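Local coordinates for protein fusolin (Anomala cuprea entomopoxvirus, PDB 4YN1) that forms the crystalline spindles that enhance the virulence of an insect poxvirus and probably acts on chitin as a lytic polysaccharide monooxygenase, at residues 83-93 and 164-172; 173-184 and 193-203. All coordinates share one frame; numbering follows the deposited sequence.

Interaction 1 of 2, residues 83-93 and 164-172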
loop_
_atom_site.group_PDB
_atom_site.type_symbol
_atom_site.label_atom_id
_atom_site.label_comp_id
_atom_site.label_asym_id
_atom_site.label_seq_id
_atom_site.Cartn_x
_atom_site.Cartn_y
_atom_site.Cartn_z
ATOM N N ILE A 83 -12.485 0.872 14.594
ATOM C CA ILE A 83 -11.298 1.199 13.757
ATOM C C ILE A 83 -11.663 2.231 12.676
ATOM O O ILE A 83 -11.042 3.291 12.563
ATOM C CB ILE A 83 -10.726 -0.102 13.141
ATOM C CG1 ILE A 83 -10.198 -1.063 14.252
ATOM C CG2 ILE A 83 -9.654 0.177 12.051
ATOM C CD1 ILE A 83 -9.180 -0.526 15.157
ATOM N N LYS A 84 -12.704 1.914 11.924
ATOM C CA LYS A 84 -13.189 2.748 10.817
ATOM C C LYS A 84 -13.560 4.140 11.223
ATOM O O LYS A 84 -13.364 5.063 10.445
ATOM C CB LYS A 84 -14.431 2.117 10.195
ATOM C CG LYS A 84 -14.190 0.836 9.438
ATOM C CD LYS A 84 -15.469 0.417 8.722
ATOM C CE LYS A 84 -15.330 -0.960 8.160
ATOM N NZ LYS A 84 -16.531 -1.380 7.366
ATOM N N GLU A 85 -14.166 4.306 12.397
ATOM C CA GLU A 85 -14.692 5.602 12.786
ATOM C C GLU A 85 -13.783 6.410 13.686
ATOM O O GLU A 85 -13.845 7.632 13.644
ATOM C CB GLU A 85 -16.090 5.406 13.422
ATOM C CG GLU A 85 -17.070 4.581 12.579
ATOM C CD GLU A 85 -17.679 5.211 11.339
ATOM O OE1 GLU A 85 -18.425 4.499 10.627
ATOM O OE2 GLU A 85 -17.387 6.394 11.053
ATOM N N GLN A 86 -12.941 5.769 14.489
ATOM C CA GLN A 86 -12.078 6.490 15.424
ATOM C C GLN A 86 -10.577 6.269 15.282
ATOM O O GLN A 86 -9.816 7.122 15.730
ATOM C CB GLN A 86 -12.449 6.074 16.852
ATOM C CG GLN A 86 -13.925 6.272 17.219
ATOM C CD GLN A 86 -14.346 7.724 17.244
ATOM O OE1 GLN A 86 -13.569 8.612 17.610
ATOM N NE2 GLN A 86 -15.597 7.999 16.884
ATOM N N VAL A 87 -10.128 5.129 14.764
ATOM C CA VAL A 87 -8.690 4.831 14.769
ATOM C C VAL A 87 -8.028 5.182 13.467
ATOM O O VAL A 87 -7.086 5.985 13.481
ATOM C CB VAL A 87 -8.460 3.384 15.209
ATOM C CG1 VAL A 87 -6.978 3.095 15.423
ATOM C CG2 VAL A 87 -9.253 3.109 16.496
ATOM N N VAL A 88 -8.524 4.632 12.344
ATOM C CA VAL A 88 -8.021 4.994 11.015
ATOM C C VAL A 88 -9.216 5.447 10.178
ATOM O O VAL A 88 -9.615 4.749 9.257
ATOM C CB VAL A 88 -7.210 3.869 10.334
ATOM C CG1 VAL A 88 -6.564 4.378 9.052
ATOM C CG2 VAL A 88 -6.146 3.327 11.283
ATOM N N PRO A 89 -9.874 6.550 10.543
ATOM C CA PRO A 89 -11.039 6.988 9.759
ATOM C C PRO A 89 -10.665 7.646 8.442
ATOM O O PRO A 89 -11.496 7.735 7.539
ATOM C CB PRO A 89 -11.722 7.983 10.698
ATOM C CG PRO A 89 -10.616 8.623 11.416
ATOM C CD PRO A 89 -9.579 7.513 11.627
ATOM N N ASP A 90 -9.433 8.134 8.338
ATOM C CA ASP A 90 -8.982 8.798 7.120
ATOM C C ASP A 90 -7.506 8.546 6.898
ATOM O O ASP A 90 -6.843 7.983 7.760
ATOM C CB ASP A 90 -9.266 10.295 7.205
ATOM C CG ASP A 90 -8.799 10.999 8.462
ATOM O OD1 ASP A 90 -7.844 10.510 9.101
ATOM O OD2 ASP A 90 -9.406 12.039 8.817
ATOM N N TYR A 91 -7.019 8.917 5.731
ATOM C CA TYR A 91 -5.603 8.750 5.344
ATOM C C TYR A 91 -5.189 7.329 5.590
ATOM O O TYR A 91 -4.198 7.052 6.319
ATOM C CB TYR A 91 -4.717 9.725 6.105
ATOM C CG TYR A 91 -5.145 11.165 5.921
ATOM C CD1 TYR A 91 -5.043 11.786 4.683
ATOM C CD2 TYR A 91 -5.645 11.906 6.985
ATOM C CE1 TYR A 91 -5.382 13.128 4.514
ATOM C CE2 TYR A 91 -6.009 13.253 6.826
ATOM C CZ TYR A 91 -5.865 13.860 5.588
ATOM O OH TYR A 91 -6.198 15.184 5.386
ATOM N N LEU A 92 -5.933 6.399 4.976
ATOM C CA LEU A 92 -5.672 4.984 5.209
ATOM C C LEU A 92 -4.255 4.551 4.855
ATOM O O LEU A 92 -3.670 3.773 5.604
ATOM C CB LEU A 92 -6.716 4.102 4.523
ATOM C CG LEU A 92 -7.986 3.799 5.342
ATOM C CD1 LEU A 92 -8.771 5.058 5.632
ATOM C CD2 LEU A 92 -8.845 2.768 4.655
ATOM N N CYS A 93 -3.661 5.051 3.760
ATOM C CA CYS A 93 -2.319 4.604 3.397
ATOM C C CYS A 93 -1.233 5.201 4.331
ATOM O O CYS A 93 -0.086 4.780 4.276
ATOM C CB CYS A 93 -2.030 4.889 1.926
ATOM S SG CYS A 93 -3.168 4.044 0.787
ATOM N N LYS A 164 -9.556 8.046 -3.104
ATOM C CA LYS A 164 -8.797 7.710 -1.905
ATOM C C LYS A 164 -9.188 6.290 -1.516
ATOM O O LYS A 164 -10.351 5.895 -1.685
ATOM C CB LYS A 164 -9.219 8.604 -0.723
ATOM C CG LYS A 164 -8.816 10.054 -0.868
ATOM C CD LYS A 164 -7.334 10.205 -0.747
ATOM C CE LYS A 164 -6.880 11.549 -0.241
ATOM N NZ LYS A 164 -5.812 12.127 -1.078
ATOM N N VAL A 165 -8.256 5.559 -0.917
ATOM C CA VAL A 165 -8.554 4.268 -0.300
ATOM C C VAL A 165 -9.340 4.613 0.990
ATOM O O VAL A 165 -8.840 5.369 1.813
ATOM C CB VAL A 165 -7.245 3.514 0.021
ATOM C CG1 VAL A 165 -7.505 2.307 0.891
ATOM C CG2 VAL A 165 -6.531 3.108 -1.258
ATOM N N THR A 166 -10.582 4.141 1.122
ATOM C CA THR A 166 -11.422 4.438 2.295
ATOM C C THR A 166 -12.192 3.170 2.632
ATOM O O THR A 166 -12.352 2.293 1.771
ATOM C CB THR A 166 -12.402 5.619 1.994
ATOM O OG1 THR A 166 -13.292 5.205 0.952
ATOM C CG2 THR A 166 -11.704 6.844 1.538
ATOM N N TRP A 167 -12.625 3.041 3.884
ATOM C CA TRP A 167 -13.273 1.805 4.347
ATOM C C TRP A 167 -14.528 1.357 3.558
ATOM O O TRP A 167 -14.625 0.177 3.190
ATOM C CB TRP A 167 -13.550 1.863 5.844
ATOM C CG TRP A 167 -12.298 1.887 6.656
ATOM C CD1 TRP A 167 -11.755 2.959 7.312
ATOM C CD2 TRP A 167 -11.411 0.785 6.877
ATOM N NE1 TRP A 167 -10.634 2.572 7.989
ATOM C CE2 TRP A 167 -10.414 1.231 7.767
ATOM C CE3 TRP A 167 -11.461 -0.575 6.551
ATOM C CZ2 TRP A 167 -9.405 0.385 8.236
ATOM C CZ3 TRP A 167 -10.459 -1.415 7.019
ATOM C CH2 TRP A 167 -9.433 -0.925 7.829
ATOM N N PRO A 168 -15.429 2.257 3.149
ATOM C CA PRO A 168 -16.563 1.801 2.304
ATOM C C PRO A 168 -16.158 1.295 0.912
ATOM O O PRO A 168 -16.994 0.705 0.216
ATOM C CB PRO A 168 -17.475 3.014 2.217
ATOM C CG PRO A 168 -16.804 4.108 2.899
ATOM C CD PRO A 168 -15.502 3.695 3.448
ATOM N N LEU A 169 -14.878 1.499 0.487
ATOM C CA LEU A 169 -14.396 0.970 -0.782
ATOM C C LEU A 169 -13.542 -0.270 -0.582
ATOM O O LEU A 169 -12.901 -0.707 -1.545
ATOM C CB LEU A 169 -13.597 2.040 -1.546
ATOM C CG LEU A 169 -14.312 3.323 -1.873
ATOM C CD1 LEU A 169 -13.432 4.214 -2.771
ATOM C CD2 LEU A 169 -15.649 3.030 -2.536
ATOM N N LEU A 170 -13.541 -0.864 0.625
ATOM C CA LEU A 170 -12.722 -2.058 0.947
ATOM C C LEU A 170 -13.594 -3.226 1.350
ATOM O O LEU A 170 -14.648 -3.037 1.941
ATOM C CB LEU A 170 -11.748 -1.729 2.088
ATOM C CG LEU A 170 -10.568 -0.820 1.762
ATOM C CD1 LEU A 170 -9.878 -0.417 3.031
ATOM C CD2 LEU A 170 -9.600 -1.485 0.834
ATOM N N GLU A 171 -13.196 -4.419 0.948
ATOM C CA GLU A 171 -13.853 -5.665 1.266
ATOM C C GLU A 171 -12.866 -6.598 1.945
ATOM O O GLU A 171 -11.741 -6.768 1.468
ATOM C CB GLU A 171 -14.482 -6.291 0.002
ATOM C CG GLU A 171 -13.581 -6.768 -1.115
ATOM C CD GLU A 171 -14.369 -7.164 -2.354
ATOM O OE1 GLU A 171 -14.124 -8.272 -2.884
ATOM O OE2 GLU A 171 -15.240 -6.375 -2.792
ATOM N N LEU A 172 -13.300 -7.238 3.013
ATOM C CA LEU A 172 -12.462 -8.181 3.768
ATOM C C LEU A 172 -12.271 -9.467 2.997
ATOM O O LEU A 172 -13.241 -10.070 2.551
ATOM C CB LEU A 172 -13.106 -8.481 5.121
ATOM C CG LEU A 172 -12.328 -9.418 6.048
ATOM C CD1 LEU A 172 -11.102 -8.710 6.611
ATOM C CD2 LEU A 172 -13.194 -9.891 7.203
HETATM O O HOH W 1 -14.969 -1.909 5.092
HETATM O O HOH W 2 -12.794 5.643 5.575
HETATM O O HOH W 3 -7.345 7.443 2.673
#
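With CG anti to the carbonyl carbon and beside the backbone N in both Trp167 (chi1 -66°) and Lys84, the indole of Trp167 reaches across to segment 83-93, where Lys84 and Leu92 close on its two faces. The extended chain of Lys84 runs over the indole, so that methylene carbon CG lies 3.7 Å from the centroid of the five-membered ring, a CH-pi contact over the face. Leu92 comes from the opposite face: its CD2 methyl stands 3.7 Å from the same centroid and only 8° off the normal. That methyl also meets CD1 of Leu170 tip to tip at 3.7 Å, while the CG2 branch of Ile83 touches the benzo part of the indole at CZ2. The rotation of the indole is fixed at its edge, where Trp167 NE1 donates to Val88 O at 2.7 Å with an N-H...O angle of 153°; the acceptor lies in the ring plane, and the buried N-H is thereby satisfied. Val88 is the first residue past helix 80-87, which closes with a pi-type turn in which Ile83 O accepts from both Val87 N and Val88 N.

Three waters bridge the segments. One receives a bond from Lys84 NZ and donates to Trp167 O at 2.8 Å, which ties down the end of the chain lying over the ring; the others link Pro89 O to Trp167 N and Val165 O to Leu92 N. Farther along, Cys93 SG packs on Val165 CG2 at 4.0 Å and is disulfide-bonded to Cys228. Edge-to-face contacts with Tyr152 and Tyr212 extend the cluster to the neighbouring strands, making a tryptophan-centred core where helix 80-87 and its following loop pack against the mixed sheet of this LPMO-type, beta-sandwich domain.

Interaction 2 of 2, residues 173-184 and 193-203. With NAG (2-acetamido-2-deoxy-beta-D-glucopyranose), chain B.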
loop_
_atom_site.group_PDB
_atom_site.type_symbol
_atom_site.label_atom_id
_atom_site.label_comp_id
_atom_site.label_asym_id
_atom_site.label_seq_id
_atom_site.Cartn_x
_atom_site.Cartn_y
_atom_site.Cartn_z
ATOM N N VAL A 173 -11.015 -9.880 2.807
ATOM C CA VAL A 173 -10.696 -11.127 2.129
ATOM C C VAL A 173 -9.967 -12.159 3.005
ATOM O O VAL A 173 -9.873 -13.318 2.590
ATOM C CB VAL A 173 -9.990 -10.914 0.768
ATOM C CG1 VAL A 173 -10.846 -10.055 -0.161
ATOM C CG2 VAL A 173 -8.574 -10.343 0.901
ATOM N N PHE A 174 -9.430 -11.750 4.150
ATOM C CA PHE A 174 -8.619 -12.629 4.986
ATOM C C PHE A 174 -8.653 -12.126 6.406
ATOM O O PHE A 174 -8.571 -10.920 6.640
ATOM C CB PHE A 174 -7.178 -12.636 4.429
ATOM C CG PHE A 174 -6.199 -13.514 5.166
ATOM C CD1 PHE A 174 -5.610 -13.089 6.343
ATOM C CD2 PHE A 174 -5.908 -14.790 4.710
ATOM C CE1 PHE A 174 -4.702 -13.909 7.022
ATOM C CE2 PHE A 174 -4.996 -15.601 5.380
ATOM C CZ PHE A 174 -4.417 -15.165 6.552
ATOM N N ASN A 175 -8.772 -13.044 7.360
ATOM C CA ASN A 175 -8.768 -12.677 8.752
ATOM C C ASN A 175 -8.281 -13.878 9.540
ATOM O O ASN A 175 -9.045 -14.824 9.718
ATOM C CB ASN A 175 -10.156 -12.236 9.195
ATOM C CG ASN A 175 -10.256 -11.845 10.646
ATOM O OD1 ASN A 175 -9.255 -11.798 11.380
ATOM N ND2 ASN A 175 -11.459 -11.495 11.093
ATOM N N SER A 176 -7.029 -13.848 10.009
ATOM C CA SER A 176 -6.470 -15.009 10.713
ATOM C C SER A 176 -5.212 -14.669 11.480
ATOM O O SER A 176 -4.474 -13.740 11.135
ATOM C CB SER A 176 -6.116 -16.100 9.692
ATOM O OG SER A 176 -5.824 -17.345 10.304
ATOM N N THR A 177 -4.917 -15.497 12.481
ATOM C CA THR A 177 -3.624 -15.460 13.145
ATOM C C THR A 177 -2.757 -16.210 12.143
ATOM O O THR A 177 -3.267 -17.024 11.372
ATOM C CB THR A 177 -3.666 -16.137 14.537
ATOM O OG1 THR A 177 -4.219 -17.430 14.363
ATOM C CG2 THR A 177 -4.470 -15.365 15.521
ATOM N N VAL A 178 -1.499 -15.826 12.042
ATOM C CA VAL A 178 -0.541 -16.360 11.066
ATOM C C VAL A 178 0.743 -16.759 11.805
ATOM O O VAL A 178 1.274 -15.920 12.527
ATOM C CB VAL A 178 -0.225 -15.268 9.995
ATOM C CG1 VAL A 178 0.856 -15.751 9.011
ATOM C CG2 VAL A 178 -1.496 -14.874 9.236
ATOM N N PRO A 179 1.305 -17.958 11.562
ATOM C CA PRO A 179 2.559 -18.329 12.248
ATOM C C PRO A 179 3.769 -17.617 11.662
ATOM O O PRO A 179 3.831 -17.394 10.463
ATOM C CB PRO A 179 2.661 -19.839 12.011
ATOM C CG PRO A 179 1.931 -20.081 10.745
ATOM C CD PRO A 179 0.811 -19.063 10.713
ATOM N N LEU A 180 4.747 -17.319 12.525
ATOM C CA LEU A 180 6.039 -16.785 12.142
ATOM C C LEU A 180 6.864 -17.924 11.578
ATOM O O LEU A 180 7.033 -18.939 12.247
ATOM C CB LEU A 180 6.715 -16.176 13.374
ATOM C CG LEU A 180 8.022 -15.465 13.161
ATOM C CD1 LEU A 180 7.845 -14.217 12.307
ATOM C CD2 LEU A 180 8.633 -15.065 14.504
ATOM N N VAL A 181 7.377 -17.766 10.371
ATOM C CA VAL A 181 8.138 -18.796 9.661
ATOM C C VAL A 181 9.463 -18.275 9.177
ATOM O O VAL A 181 9.656 -17.083 9.070
ATOM C CB VAL A 181 7.322 -19.423 8.488
ATOM C CG1 VAL A 181 6.073 -20.181 8.999
ATOM C CG2 VAL A 181 6.935 -18.378 7.432
ATOM N N ASN A 182 10.404 -19.180 8.892
ATOM C CA ASN A 182 11.680 -18.791 8.308
ATOM C C ASN A 182 11.473 -18.242 6.907
ATOM O O ASN A 182 10.748 -18.846 6.106
ATOM C CB ASN A 182 12.614 -20.013 8.200
ATOM C CG ASN A 182 13.075 -20.474 9.558
ATOM O OD1 ASN A 182 13.253 -19.682 10.477
ATOM N ND2 ASN A 182 13.209 -21.748 9.740
ATOM N N ARG A 183 12.136 -17.122 6.593
ATOM C CA ARG A 183 12.066 -16.581 5.255
ATOM C C ARG A 183 12.748 -17.539 4.288
ATOM O O ARG A 183 13.693 -18.245 4.671
ATOM C CB ARG A 183 12.715 -15.193 5.174
ATOM C CG ARG A 183 14.231 -15.231 5.016
ATOM C CD ARG A 183 14.853 -13.855 5.069
ATOM N NE ARG A 183 16.299 -13.982 5.238
ATOM C CZ ARG A 183 17.130 -12.992 5.540
ATOM N NH1 ARG A 183 16.670 -11.764 5.728
ATOM N NH2 ARG A 183 18.429 -13.225 5.666
ATOM N N ARG A 184 12.299 -17.570 3.050
ATOM C CA ARG A 184 12.963 -18.417 2.061
ATOM C C ARG A 184 14.193 -17.701 1.524
ATOM O O ARG A 184 14.335 -16.473 1.670
ATOM C CB ARG A 184 12.017 -18.746 0.896
ATOM C CG ARG A 184 10.766 -19.489 1.293
ATOM C CD ARG A 184 10.086 -20.097 0.058
ATOM N NE ARG A 184 8.786 -20.670 0.393
ATOM C CZ ARG A 184 7.611 -20.035 0.366
ATOM N NH1 ARG A 184 7.538 -18.770 -0.030
ATOM N NH2 ARG A 184 6.501 -20.669 0.710
ATOM N N ALA A 193 15.140 -12.575 9.540
ATOM C CA ALA A 193 15.308 -13.963 9.095
ATOM C C ALA A 193 13.974 -14.674 9.092
ATOM O O ALA A 193 13.900 -15.780 8.588
ATOM C CB ALA A 193 16.276 -14.685 10.042
ATOM N N ARG A 194 12.936 -14.103 9.758
ATOM C CA ARG A 194 11.616 -14.725 9.850
ATOM C C ARG A 194 10.563 -13.755 9.333
ATOM O O ARG A 194 10.712 -12.541 9.444
ATOM C CB ARG A 194 11.279 -15.082 11.290
ATOM C CG ARG A 194 12.200 -16.152 11.847
ATOM C CD ARG A 194 12.021 -16.398 13.318
ATOM N NE ARG A 194 12.968 -17.443 13.706
ATOM C CZ ARG A 194 14.266 -17.260 13.937
ATOM N NH1 ARG A 194 14.786 -16.037 13.930
ATOM N NH2 ARG A 194 15.049 -18.300 14.228
ATOM N N VAL A 195 9.510 -14.300 8.770
ATOM C CA VAL A 195 8.435 -13.522 8.150
ATOM C C VAL A 195 7.098 -14.124 8.486
ATOM O O VAL A 195 7.027 -15.236 8.995
ATOM C CB VAL A 195 8.622 -13.499 6.603
ATOM C CG1 VAL A 195 9.865 -12.729 6.179
ATOM C CG2 VAL A 195 8.603 -14.889 6.015
ATOM N N TYR A 196 6.027 -13.438 8.097
ATOM C CA TYR A 196 4.663 -13.968 8.154
ATOM C C TYR A 196 4.195 -14.101 6.715
ATOM O O TYR A 196 4.135 -13.087 5.994
ATOM C CB TYR A 196 3.702 -13.040 8.886
ATOM C CG TYR A 196 4.006 -12.859 10.354
ATOM C CD1 TYR A 196 3.629 -13.820 11.288
ATOM C CD2 TYR A 196 4.699 -11.746 10.810
ATOM C CE1 TYR A 196 3.917 -13.663 12.643
ATOM C CE2 TYR A 196 4.991 -11.581 12.158
ATOM C CZ TYR A 196 4.563 -12.525 13.076
ATOM O OH TYR A 196 4.828 -12.338 14.399
ATOM N N ARG A 197 3.956 -15.332 6.262
ATOM C CA ARG A 197 3.445 -15.589 4.933
ATOM C C ARG A 197 2.017 -16.075 5.062
ATOM O O ARG A 197 1.712 -16.866 5.946
ATOM C CB ARG A 197 4.280 -16.599 4.135
ATOM C CG ARG A 197 5.680 -16.087 3.788
ATOM C CD ARG A 197 6.406 -16.975 2.760
ATOM N NE ARG A 197 6.543 -18.334 3.265
ATOM C CZ ARG A 197 7.591 -18.830 3.920
ATOM N NH1 ARG A 197 8.692 -18.103 4.087
ATOM N NH2 ARG A 197 7.553 -20.062 4.397
ATOM N N MET A 198 1.131 -15.586 4.215
ATOM C CA MET A 198 -0.281 -15.993 4.284
ATOM C C MET A 198 -0.841 -16.035 2.870
ATOM O O MET A 198 -0.477 -15.211 2.031
ATOM C CB MET A 198 -1.095 -15.051 5.216
ATOM C CG MET A 198 -1.160 -13.618 4.747
ATOM S SD MET A 198 -1.204 -12.347 5.999
ATOM C CE MET A 198 0.605 -12.263 6.436
ATOM N N ILE A 199 -1.683 -17.018 2.587
ATOM C CA ILE A 199 -2.303 -17.141 1.276
ATOM C C ILE A 199 -3.548 -16.302 1.289
ATOM O O ILE A 199 -4.497 -16.619 2.007
ATOM C CB ILE A 199 -2.635 -18.616 0.867
ATOM C CG1 ILE A 199 -1.383 -19.539 0.962
ATOM C CG2 ILE A 199 -3.236 -18.646 -0.556
ATOM C CD1 ILE A 199 -0.252 -19.107 0.184
ATOM N N VAL A 200 -3.550 -15.242 0.481
ATOM C CA VAL A 200 -4.657 -14.316 0.400
ATOM C C VAL A 200 -5.452 -14.593 -0.890
ATOM O O VAL A 200 -4.884 -14.470 -1.968
ATOM C CB VAL A 200 -4.161 -12.853 0.443
ATOM C CG1 VAL A 200 -5.330 -11.863 0.323
ATOM C CG2 VAL A 200 -3.411 -12.583 1.736
ATOM N N PRO A 201 -6.757 -14.901 -0.784
ATOM C CA PRO A 201 -7.581 -15.108 -2.005
ATOM C C PRO A 201 -7.992 -13.759 -2.566
ATOM O O PRO A 201 -8.926 -13.126 -2.081
ATOM C CB PRO A 201 -8.786 -15.914 -1.494
ATOM C CG PRO A 201 -8.898 -15.578 -0.057
ATOM C CD PRO A 201 -7.554 -15.088 0.443
ATOM N N VAL A 202 -7.260 -13.291 -3.566
ATOM C CA VAL A 202 -7.515 -11.966 -4.123
ATOM C C VAL A 202 -8.567 -12.095 -5.218
ATOM O O VAL A 202 -8.354 -12.873 -6.150
ATOM C CB VAL A 202 -6.213 -11.327 -4.653
ATOM C CG1 VAL A 202 -6.494 -9.943 -5.245
ATOM C CG2 VAL A 202 -5.186 -11.217 -3.531
ATOM N N PRO A 203 -9.679 -11.332 -5.142
ATOM C CA PRO A 203 -10.681 -11.393 -6.196
ATOM C C PRO A 203 -10.134 -10.804 -7.491
ATOM O O PRO A 203 -9.336 -9.849 -7.499
ATOM C CB PRO A 203 -11.846 -10.552 -5.618
ATOM C CG PRO A 203 -11.211 -9.584 -4.731
ATOM C CD PRO A 203 -10.073 -10.357 -4.108
HETATM C C1 NAG B . -11.681 -11.126 12.461
HETATM C C2 NAG B . -12.880 -10.197 12.629
HETATM C C3 NAG B . -13.043 -9.889 14.119
HETATM C C4 NAG B . -13.166 -11.180 14.917
HETATM C C5 NAG B . -11.982 -12.093 14.604
HETATM C C6 NAG B . -12.060 -13.450 15.270
HETATM C C7 NAG B . -13.532 -8.469 11.029
HETATM C C8 NAG B . -13.104 -7.230 10.299
HETATM N N2 NAG B . -12.650 -8.975 11.880
HETATM O O3 NAG B . -14.178 -9.046 14.320
HETATM O O4 NAG B . -13.161 -10.893 16.309
HETATM O O5 NAG B . -11.949 -12.330 13.189
HETATM O O6 NAG B . -13.265 -14.127 14.931
HETATM O O7 NAG B . -14.636 -8.977 10.863
HETATM O O HOH W 4 3.439 -17.844 7.742
HETATM O O HOH W 5 9.883 -21.405 5.467
HETATM O O HOH W 6 11.971 -19.912 13.485
HETATM O O HOH W 7 15.437 -17.994 9.067
HETATM O O HOH W 8 9.794 -16.053 2.356
#
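Val181 and Val195 form an antiparallel hydrogen-bonded pair: Val181 N gives to Val195 O at 2.9 Å (178° at the hydrogen), and Val195 N returns a bond to Val181 O. Two residues on, toward the turn, Arg183 N donates to Ala193 O at 3.0 Å. The guanidinium of Arg197, bent at chi3 (-59°), lies between two neighbours. The Val181 CG2 methyl sits on one face, 3.5 Å from NH2, and the guanidinium of Arg184 stacks on the other, centres 3.8 Å apart and planes at 29°. At its edge, Arg197 NH1 donates to Asn182 O at 3.0 Å. The two like charges are probably tempered by Glu135, salt-bridged to Arg184 and in a long, weak ion pair with Arg197.

Away from the turn, Leu180 CD1 lies over the Tyr196 ring in a CH-pi contact, 3.9 Å from the centroid, and Tyr196 OH is hydrogen-bonded to Glu145. Farther along strand 194-203, Phe174 meets Met198: CZ touches CB at 3.6 Å, CG stands over one face, and the sulfur makes an oblique Met-aromatic contact. Beyond it, Val173 CG2 touches Val200 CG1 at 3.6 Å.

In the second shell, Val173 and Phe174 both face Val151 in a classic beta bulge on the mixed sheet, while Tyr196 and Met198 pair with Phe138 and Leu136 on strand 131-140. Asn175 ND2 is covalently linked to an N-acetylglucosamine that Glu150 and Arg78 also hydrogen-bond. Strands 180-182 and 194-203 make a beta hairpin; edge strand 170-176 runs nearly antiparallel to the latter, met through side chains, closing the sandwich's two sheets along one edge.

Interaction 1 and interaction 2 follow each other along the chain, the first closing at residue 172 and the second opening at 173, and strand 170-176 runs through both. Their centres lie 22 Å apart, yet they touch where Glu171 OE1 packs on Pro203 CG at 3.7 Å. Just before this strand of the mixed sheet, Trp167 meets helix 80-87 and the residues after it, and Leu170 at the strand's start touches Leu92; past its other end the chain enters the hairpin of strands 180-182 and 194-203, in the four-stranded antiparallel sheet. The shared strand therefore connects the helical side of the LPMO-like domain with its second sheet, and also carries the N-glycan.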